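Local coordinates for protein gamma-hexachlorocyclohexane dehydrochlorinase (Sphingomonas paucimobilis, PDB 3A76) that catalyses two successive anti-dehydrochlorinations of the pollutant lindane, a detoxification step carried out by a homotrimeric, SnoaL-like barrel lyase, at residues 81-84 and 85-89. Numbering follows the deposited sequence.
Sequences NNVL and WPMFH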
loop_
_atom_site.group_PDB
_atom_site.type_symbol
_atom_site.label_atom_id
_atom_site.label_comp_id
_atom_site.label_asym_id
_atom_site.label_seq_id
_atom_site.Cartn_x
_atom_site.Cartn_y
_atom_site.Cartn_z
ATOM N N ASN B 81 -12.560 -20.675 -6.669
ATOM C CA ASN B 81 -13.748 -21.424 -6.234
ATOM C C ASN B 81 -13.482 -22.661 -5.401
ATOM O O ASN B 81 -14.274 -22.983 -4.524
ATOM C CB ASN B 81 -14.613 -21.813 -7.432
ATOM C CG ASN B 81 -15.399 -20.653 -7.985
ATOM O OD1 ASN B 81 -16.342 -20.171 -7.359
ATOM N ND2 ASN B 81 -15.023 -20.199 -9.171
ATOM N N ASN B 82 -12.384 -23.365 -5.669
ATOM C CA ASN B 82 -12.171 -24.677 -5.039
ATOM C C ASN B 82 -11.136 -24.679 -3.924
ATOM O O ASN B 82 -11.071 -25.632 -3.129
ATOM C CB ASN B 82 -11.843 -25.755 -6.087
ATOM C CG ASN B 82 -12.959 -25.933 -7.127
ATOM O OD1 ASN B 82 -14.147 -26.011 -6.786
ATOM N ND2 ASN B 82 -12.574 -25.996 -8.400
ATOM N N VAL B 83 -10.324 -23.623 -3.873
ATOM C CA VAL B 83 -9.258 -23.508 -2.868
ATOM C C VAL B 83 -9.353 -22.197 -2.071
ATOM O O VAL B 83 -9.558 -22.233 -0.863
ATOM C CB VAL B 83 -7.826 -23.669 -3.484
ATOM C CG1 VAL B 83 -6.761 -23.771 -2.389
ATOM C CG2 VAL B 83 -7.755 -24.889 -4.386
ATOM N N LEU B 84 -9.205 -21.052 -2.737
ATOM C CA LEU B 84 -9.072 -19.778 -2.008
ATOM C C LEU B 84 -10.333 -19.400 -1.244
ATOM O O LEU B 84 -10.283 -19.216 -0.024
ATOM C CB LEU B 84 -8.603 -18.630 -2.914
ATOM C CG LEU B 84 -7.200 -18.777 -3.540
ATOM C CD1 LEU B 84 -6.827 -17.518 -4.316
ATOM C CD2 LEU B 84 -6.130 -19.138 -2.511
ATOM N N TRP B 85 -11.463 -19.321 -1.949
ATOM C CA TRP B 85 -12.707 -18.944 -1.304
ATOM C C TRP B 85 -13.136 -19.921 -0.215
ATOM O O TRP B 85 -13.402 -19.489 0.897
ATOM C CB TRP B 85 -13.783 -18.534 -2.324
ATOM C CG TRP B 85 -13.316 -17.352 -3.156
ATOM C CD1 TRP B 85 -12.466 -16.362 -2.750
ATOM C CD2 TRP B 85 -13.654 -17.046 -4.518
ATOM N NE1 TRP B 85 -12.261 -15.458 -3.765
ATOM C CE2 TRP B 85 -12.975 -15.852 -4.862
ATOM C CE3 TRP B 85 -14.468 -17.658 -5.481
ATOM C CZ2 TRP B 85 -13.080 -15.262 -6.127
ATOM C CZ3 TRP B 85 -14.578 -17.057 -6.748
ATOM C CH2 TRP B 85 -13.885 -15.877 -7.050
ATOM N N PRO B 86 -13.144 -21.242 -0.486
ATOM C CA PRO B 86 -13.446 -22.172 0.620
ATOM C C PRO B 86 -12.482 -22.135 1.807
ATOM O O PRO B 86 -12.876 -22.491 2.906
ATOM C CB PRO B 86 -13.401 -23.558 -0.043
ATOM C CG PRO B 86 -13.560 -23.298 -1.501
ATOM C CD PRO B 86 -12.938 -21.955 -1.760
ATOM N N MET B 87 -11.240 -21.707 1.591
ATOM C CA MET B 87 -10.206 -21.663 2.647
ATOM C C MET B 87 -10.469 -20.616 3.746
ATOM O O MET B 87 -10.129 -20.825 4.916
ATOM C CB MET B 87 -8.834 -21.410 2.002
ATOM C CG MET B 87 -7.644 -21.536 2.941
ATOM S SD MET B 87 -6.049 -21.335 2.100
ATOM C CE MET B 87 -5.795 -23.003 1.480
ATOM N N PHE B 88 -11.067 -19.492 3.354
ATOM C CA PHE B 88 -11.251 -18.332 4.229
ATOM C C PHE B 88 -12.725 -17.964 4.366
ATOM O O PHE B 88 -13.484 -18.069 3.395
ATOM C CB PHE B 88 -10.586 -17.106 3.606
ATOM C CG PHE B 88 -9.083 -17.125 3.618
ATOM C CD1 PHE B 88 -8.382 -16.608 4.703
ATOM C CD2 PHE B 88 -8.371 -17.579 2.505
ATOM C CE1 PHE B 88 -7.007 -16.583 4.705
ATOM C CE2 PHE B 88 -6.977 -17.569 2.503
ATOM C CZ PHE B 88 -6.291 -17.065 3.603
ATOM N N HIS B 89 -13.129 -17.483 5.536
ATOM C CA HIS B 89 -14.449 -16.845 5.639
ATOM C C HIS B 89 -14.425 -15.530 4.869
ATOM O O HIS B 89 -15.291 -15.259 4.032
ATOM C CB HIS B 89 -14.869 -16.657 7.095
ATOM C CG HIS B 89 -15.267 -17.937 7.751
ATOM N ND1 HIS B 89 -16.338 -18.691 7.309
ATOM C CD2 HIS B 89 -14.724 -18.615 8.787
ATOM C CE1 HIS B 89 -16.438 -19.775 8.055
ATOM N NE2 HIS B 89 -15.472 -19.754 8.956
#
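Chi1 near -75° in Asn81 and -60° in Trp85 sets each CG anti to its own carbonyl carbon, and the amide meets the indole across the wide, pi-type turn at 81-84 of helix 72-87 in this SnoaL-like barrel, just before the kink at Pro86. Asn81 OD1 lies in plane at the ring edge, 3.6 Å from Trp85 CZ3, with the amide and indole planes 90° apart. Both groups have further hydrogen bonds: Asn81 ND2 to Glu49 OE2 and Leu77 O, Trp85 NE1 to Val44 O, next to the inferred active-site Asp45. An alanine in place of Trp85 would probably leave that carbonyl without its indole donor and open a gap beside the Asn81 amide. Pro86 has no N-H to give to the turn before, and its ring carbons press against it instead, CG 3.1 Å from Asn81 O. The helix ends at Met87, whose N gives weak, bent bonds to Val83 O (3.0 Å) and Leu84 O (3.1 Å). Val83 CG1 and Met87 CE lie 4.1 Å apart on side chains running alongside. Leu84 O accepts a weak, long bond from Phe88 N and sits at the phenyl edge, 3.6 Å from Phe88 CD2.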